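Local coordinates for protein RhCC (Rhodococcus jostii, PDB 4U5R) that probably acts as a cofactor-independent oxygenase of the tautomerase superfamily and can bind magnesium, at residues M83-A86 / E87-A91; L90-F93 / I94-G98. The protein carries 1 engineered substitution. All coordinates share one frame; numbering follows the deposited sequence.

Interaction 1: M83-A86 / E87-A91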
ATOM      1  N   MET B  83      -6.416  -9.083  15.024  1.00 13.87           N
ATOM      2  CA  MET B  83      -5.394 -10.009  14.537  1.00 12.99           C
ATOM      3  C   MET B  83      -5.798 -11.450  14.808  1.00 15.67           C
ATOM      4  O   MET B  83      -5.620 -12.323  13.958  1.00 14.02           O
ATOM      5  CB  MET B  83      -4.032  -9.718  15.185  1.00 12.71           C
ATOM      6  CG  MET B  83      -3.548  -8.289  14.987  1.00 13.27           C
ATOM      7  SD  MET B  83      -3.730  -7.661  13.296  1.00 13.49           S
ATOM      8  CE  MET B  83      -2.587  -8.663  12.325  1.00 11.96           C
ATOM      9  N   THR B  84      -6.358 -11.697  15.987  1.00 15.92           N
ATOM     10  CA  THR B  84      -6.738 -13.054  16.356  1.00 16.22           C
ATOM     11  C   THR B  84      -7.835 -13.567  15.429  1.00 13.14           C
ATOM     12  O   THR B  84      -7.750 -14.671  14.895  1.00 14.95           O
ATOM     13  CB  THR B  84      -7.198 -13.126  17.829  1.00 15.08           C
ATOM     14  OG1 THR B  84      -6.096 -12.781  18.680  1.00 18.80           O
ATOM     15  CG2 THR B  84      -7.683 -14.529  18.177  1.00 23.67           C
ATOM     16  N   VAL B  85      -8.855 -12.749  15.206  1.00 14.04           N
ATOM     17  CA  VAL B  85      -9.958 -13.166  14.355  1.00 14.22           C
ATOM     18  C   VAL B  85      -9.539 -13.297  12.877  1.00 15.80           C
ATOM     19  O   VAL B  85      -9.966 -14.220  12.181  1.00 15.87           O
ATOM     20  CB  VAL B  85     -11.139 -12.191  14.492  1.00 16.32           C
ATOM     21  CG1 VAL B  85     -12.253 -12.580  13.547  1.00 17.56           C
ATOM     22  CG2 VAL B  85     -11.648 -12.204  15.927  1.00 18.95           C
ATOM     23  N   ALA B  86      -8.686 -12.395  12.407  1.00 13.98           N
ATOM     24  CA  ALA B  86      -8.160 -12.481  11.049  1.00 12.58           C
ATOM     25  C   ALA B  86      -7.461 -13.822  10.814  1.00 12.04           C
ATOM     26  O   ALA B  86      -7.704 -14.471   9.806  1.00 11.95           O
ATOM     27  CB  ALA B  86      -7.199 -11.338  10.778  1.00 15.18           C
ATOM     28  N   GLU B  87      -6.611 -14.235  11.751  1.00 15.08           N
ATOM     29  CA  GLU B  87      -5.878 -15.489  11.590  1.00 13.67           C
ATOM     30  C   GLU B  87      -6.834 -16.672  11.633  1.00 14.54           C
ATOM     31  O   GLU B  87      -6.648 -17.660  10.921  1.00 14.64           O
ATOM     32  CB  GLU B  87      -4.793 -15.644  12.666  1.00 12.15           C
ATOM     33  CG  GLU B  87      -3.670 -14.620  12.581  1.00 14.87           C
ATOM     34  CD  GLU B  87      -2.717 -14.852  11.419  1.00 12.53           C
ATOM     35  OE1 GLU B  87      -2.850 -15.874  10.705  1.00 15.36           O
ATOM     36  OE2 GLU B  87      -1.832 -13.990  11.225  1.00 16.44           O
ATOM     37  N   GLU B  88      -7.870 -16.547  12.454  1.00 14.85           N
ATOM     38  CA  GLU B  88      -8.897 -17.581  12.556  1.00 16.16           C
ATOM     39  C   GLU B  88      -9.601 -17.824  11.216  1.00 15.67           C
ATOM     40  O   GLU B  88      -9.825 -18.972  10.839  1.00 17.20           O
ATOM     41  CB  GLU B  88      -9.911 -17.207  13.647  1.00 17.40           C
ATOM     42  CG  GLU B  88      -9.493 -17.653  15.043  1.00 23.60           C
ATOM     43  CD  GLU B  88     -10.410 -17.144  16.144  1.00 30.50           C
ATOM     44  OE1 GLU B  88     -11.452 -16.526  15.830  1.00 23.21           O
ATOM     45  OE2 GLU B  88     -10.078 -17.351  17.332  1.00 29.31           O
ATOM     46  N   LYS B  89      -9.923 -16.754  10.489  1.00 15.93           N
ATOM     47  CA  LYS B  89     -10.576 -16.875   9.178  1.00 14.12           C
ATOM     48  C   LYS B  89      -9.640 -17.392   8.088  1.00 15.78           C
ATOM     49  O   LYS B  89     -10.058 -18.105   7.180  1.00 17.17           O
ATOM     50  CB  LYS B  89     -11.147 -15.523   8.738  1.00 16.94           C
ATOM     51  CG  LYS B  89     -12.067 -14.876   9.757  1.00 16.73           C
ATOM     52  CD  LYS B  89     -13.246 -15.792  10.064  1.00 17.21           C
ATOM     53  CE  LYS B  89     -14.265 -15.101  10.961  1.00 23.35           C
ATOM     54  NZ  LYS B  89     -15.498 -15.925  11.141  1.00 22.71           N
ATOM     55  N   LEU B  90      -8.372 -17.007   8.175  1.00 14.61           N
ATOM     56  CA  LEU B  90      -7.383 -17.381   7.170  1.00 14.42           C
ATOM     57  C   LEU B  90      -6.937 -18.834   7.266  1.00 13.49           C
ATOM     58  O   LEU B  90      -6.626 -19.457   6.248  1.00 14.00           O
ATOM     59  CB  LEU B  90      -6.142 -16.488   7.281  1.00 14.50           C
ATOM     60  CG  LEU B  90      -6.264 -14.994   6.978  1.00 15.62           C
ATOM     61  CD1 LEU B  90      -4.966 -14.307   7.365  1.00 15.54           C
ATOM     62  CD2 LEU B  90      -6.562 -14.764   5.518  1.00 17.66           C
ATOM     63  N   ALA B  91      -6.904 -19.372   8.485  1.00 14.83           N
ATOM     64  CA  ALA B  91      -6.274 -20.675   8.749  1.00 14.02           C
ATOM     65  C   ALA B  91      -6.757 -21.840   7.867  1.00 14.44           C
ATOM     66  O   ALA B  91      -5.932 -22.625   7.418  1.00 16.09           O
ATOM     67  CB  ALA B  91      -6.444 -21.043  10.222  1.00 13.67           C
TER
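The amide N of E87 reaches the carbonyl O of M83 at 3.1 Å, the first of four successive i to i+4 bonds of an alpha-helix. E88 N to T84 O and L90 N to A86 O follow the same pattern, and K89 N lies 3.0 Å from V85 O. The side chains lean on these same carbonyls. L90 CG rests 3.2 Å from A86 O, and E87 CG lies 3.3 Å from M83 O. The E87 chain bends at its second torsion (chi2 -73°), and its OE1 is hydrogen-bonded by W101 NE1 on strand 100-107. On the outer side T84 and E88 run alongside each other, with E88 OE2 3.8 Å from T84 CG2. T84 OG1 turns back to bond A80 O. V85 and K89 also run side by side, and V85 CG1 meets K89 CE at 4.1 Å. R114 of the second subunit touches M83 and E87. Residues 83-90 are the C-terminal part of helix 76-90, which links strands 61-68 and 100-107 in a beta-alpha-beta unit. The four bonds satisfy the carbonyls of M83 to A86 inside the helix. M83 and L90 pack on I103 of the sheet, and V85 with the aliphatic part of K89 packs against I27 of helix 14-32.

Interaction 2: L90-F93 / I94-G98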
ATOM      1  N   LEU B  90      -8.372 -17.007   8.175  1.00 14.61           N
ATOM      2  CA  LEU B  90      -7.383 -17.381   7.170  1.00 14.42           C
ATOM      3  C   LEU B  90      -6.937 -18.834   7.266  1.00 13.49           C
ATOM      4  O   LEU B  90      -6.626 -19.457   6.248  1.00 14.00           O
ATOM      5  CB  LEU B  90      -6.142 -16.488   7.281  1.00 14.50           C
ATOM      6  CG  LEU B  90      -6.264 -14.994   6.978  1.00 15.62           C
ATOM      7  CD1 LEU B  90      -4.966 -14.307   7.365  1.00 15.54           C
ATOM      8  CD2 LEU B  90      -6.562 -14.764   5.518  1.00 17.66           C
ATOM      9  N   ALA B  91      -6.904 -19.372   8.485  1.00 14.83           N
ATOM     10  CA  ALA B  91      -6.274 -20.675   8.749  1.00 14.02           C
ATOM     11  C   ALA B  91      -6.757 -21.840   7.867  1.00 14.44           C
ATOM     12  O   ALA B  91      -5.932 -22.625   7.418  1.00 16.09           O
ATOM     13  CB  ALA B  91      -6.444 -21.043  10.222  1.00 13.67           C
ATOM     14  N   PRO B  92      -8.078 -21.958   7.608  1.00 13.05           N
ATOM     15  CA  PRO B  92      -8.489 -23.093   6.765  1.00 15.62           C
ATOM     16  C   PRO B  92      -7.950 -23.073   5.335  1.00 15.37           C
ATOM     17  O   PRO B  92      -7.776 -24.148   4.735  1.00 16.86           O
ATOM     18  CB  PRO B  92     -10.020 -22.983   6.763  1.00 14.69           C
ATOM     19  CG  PRO B  92     -10.324 -22.317   8.066  1.00 14.46           C
ATOM     20  CD  PRO B  92      -9.249 -21.273   8.185  1.00 12.75           C
ATOM     21  N   PHE B  93      -7.655 -21.884   4.813  1.00 14.54           N
ATOM     22  CA  PHE B  93      -7.193 -21.731   3.430  1.00 14.21           C
ATOM     23  C   PHE B  93      -5.680 -21.604   3.292  1.00 12.00           C
ATOM     24  O   PHE B  93      -5.133 -21.851   2.218  1.00 15.46           O
ATOM     25  CB  PHE B  93      -7.850 -20.499   2.797  1.00 16.83           C
ATOM     26  CG  PHE B  93      -9.354 -20.527   2.829  1.00 13.84           C
ATOM     27  CD1 PHE B  93     -10.082 -21.087   1.786  1.00 17.05           C
ATOM     28  CD2 PHE B  93     -10.039 -19.966   3.895  1.00 14.04           C
ATOM     29  CE1 PHE B  93     -11.473 -21.106   1.821  1.00 16.26           C
ATOM     30  CE2 PHE B  93     -11.424 -19.990   3.940  1.00 15.80           C
ATOM     31  CZ  PHE B  93     -12.142 -20.555   2.895  1.00 17.65           C
ATOM     32  N   ILE B  94      -5.016 -21.203   4.368  1.00 13.14           N
ATOM     33  CA  ILE B  94      -3.598 -20.867   4.291  1.00 12.66           C
ATOM     34  C   ILE B  94      -2.778 -21.757   5.242  1.00 14.04           C
ATOM     35  O   ILE B  94      -2.121 -22.695   4.779  1.00 13.55           O
ATOM     36  CB  ILE B  94      -3.400 -19.361   4.563  1.00 13.00           C
ATOM     37  CG1 ILE B  94      -4.141 -18.576   3.473  1.00 12.62           C
ATOM     38  CG2 ILE B  94      -1.927 -18.992   4.530  1.00 13.63           C
ATOM     39  CD1 ILE B  94      -4.280 -17.098   3.749  1.00 16.61           C
ATOM     40  N   LYS B  95      -2.825 -21.506   6.549  1.00 12.42           N
ATOM     41  CA  LYS B  95      -2.094 -22.359   7.500  1.00 11.68           C
ATOM     42  C   LYS B  95      -2.359 -23.845   7.266  1.00 13.50           C
ATOM     43  O   LYS B  95      -1.412 -24.632   7.142  1.00 13.46           O
ATOM     44  CB  LYS B  95      -2.449 -21.999   8.949  1.00 14.78           C
ATOM     45  CG  LYS B  95      -1.782 -22.894  10.005  1.00 14.86           C
ATOM     46  CD  LYS B  95      -2.171 -22.469  11.421  1.00 12.46           C
ATOM     47  CE  LYS B  95      -1.405 -23.247  12.487  1.00 17.26           C
ATOM     48  NZ  LYS B  95       0.030 -22.811  12.560  1.00 26.12           N
ATOM     49  N   GLU B  96      -3.631 -24.216   7.151  1.00 15.53           N
ATOM     50  CA  GLU B  96      -4.005 -25.636   7.114  1.00 15.83           C
ATOM     51  C   GLU B  96      -3.795 -26.293   5.745  1.00 16.97           C
ATOM     52  O   GLU B  96      -3.997 -27.503   5.601  1.00 20.02           O
ATOM     53  CB  GLU B  96      -5.460 -25.797   7.576  1.00 17.67           C
ATOM     54  CG  GLU B  96      -5.635 -25.443   9.051  1.00 19.12           C
ATOM     55  CD  GLU B  96      -7.089 -25.414   9.506  1.00 22.07           C
ATOM     56  OE1 GLU B  96      -7.953 -25.985   8.814  1.00 22.28           O
ATOM     57  OE2 GLU B  96      -7.365 -24.804  10.564  1.00 29.92           O
ATOM     58  N   ARG B  97      -3.359 -25.517   4.754  1.00 14.55           N
ATOM     59  CA  ARG B  97      -2.961 -26.071   3.464  1.00 13.20           C
ATOM     60  C   ARG B  97      -1.442 -26.071   3.328  1.00 14.55           C
ATOM     61  O   ARG B  97      -0.908 -26.348   2.256  1.00 17.89           O
ATOM     62  CB  ARG B  97      -3.596 -25.290   2.311  1.00 15.43           C
ATOM     63  CG  ARG B  97      -5.111 -25.416   2.275  1.00 17.28           C
ATOM     64  CD  ARG B  97      -5.665 -24.914   0.959  1.00 15.17           C
ATOM     65  NE  ARG B  97      -7.127 -24.924   0.953  1.00 14.14           N
ATOM     66  CZ  ARG B  97      -7.873 -24.447  -0.042  1.00 14.74           C
ATOM     67  NH1 ARG B  97      -7.290 -23.936  -1.124  1.00 15.28           N
ATOM     68  NH2 ARG B  97      -9.198 -24.494   0.037  1.00 15.69           N
ATOM     69  N   GLY B  98      -0.753 -25.732   4.416  1.00 16.16           N
ATOM     70  CA  GLY B  98       0.691 -25.873   4.467  1.00 15.90           C
ATOM     71  C   GLY B  98       1.491 -24.692   3.948  1.00 15.48           C
ATOM     72  O   GLY B  98       2.704 -24.792   3.775  1.00 16.53           O
TER
HETATM   73  O   HOH W   1      -8.666 -26.620   5.879  1.00 36.58           O
HETATM   74  O   HOH W   2     -10.189 -25.055   2.570  1.00 40.86           O
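F93 CD1 lies over one face of the R97 guanidinium, 3.9 Å from NH2. The two planes are 53° apart, so this is an inclined contact and not a parallel stack. At the guanidinium edge, in its plane, a water accepts from NH2 at 2.8 Å. The same water donates weakly to P92 O. R97 NH1 forms a salt bridge with D16, and F12 packs against both F93 and R97. The R97 chain is extended from CG to NE, which carries CD past F93 O at 3.4 Å. That carbonyl oxygen is buried here without a polar partner.

E96 has its carboxylate beside A91 and P92. OE2 is 3.9 Å from A91 CB, and a second water links OE1 to P92 O. One good backbone bond crosses: E96 N to A91 O at 2.8 Å, an i to i+5 bond nearly along the C=O axis. The bonds from I94 N to L90 O and A91 O are weak. The regular pattern of helix 76-90 gives way here to a turn and a short 3-10 segment, 95-97. This is the connection from the helix to strand 100-107 in the beta-alpha-beta unit of the tautomerase fold.

On the inner side I94 lies alongside L90, and its CD1 meets L90 CD2 at 3.7 Å. With CG1 beside the backbone N (chi1 -62°) and the chain extended beyond it (chi2 168°), CD1 reaches back to the leucine. An alanine here would lose the CD1 contact and is likely to open a gap beside L90, V62 and W101.

After strand 2-8, helix 14-32 and strand 40-46, the chain passes through strand 61-68 into helix 76-90. Interaction 1 lies in the last turns of this helix and closes successive helical turns. Interaction 2 begins where it ends, and the two share L90 and A91. They overlap in sequence without nesting or crossing, with centres about 10 Å apart. Interaction 2 closes the short turn that leads on to strand 100-107. L90 serves both, and its side chain also touches I103 and I64 of the sheet. Helix 14-32 borders both contacts, at V85 and K89 in the first and at F93 in the second. Only interaction 1 is also touched by another subunit.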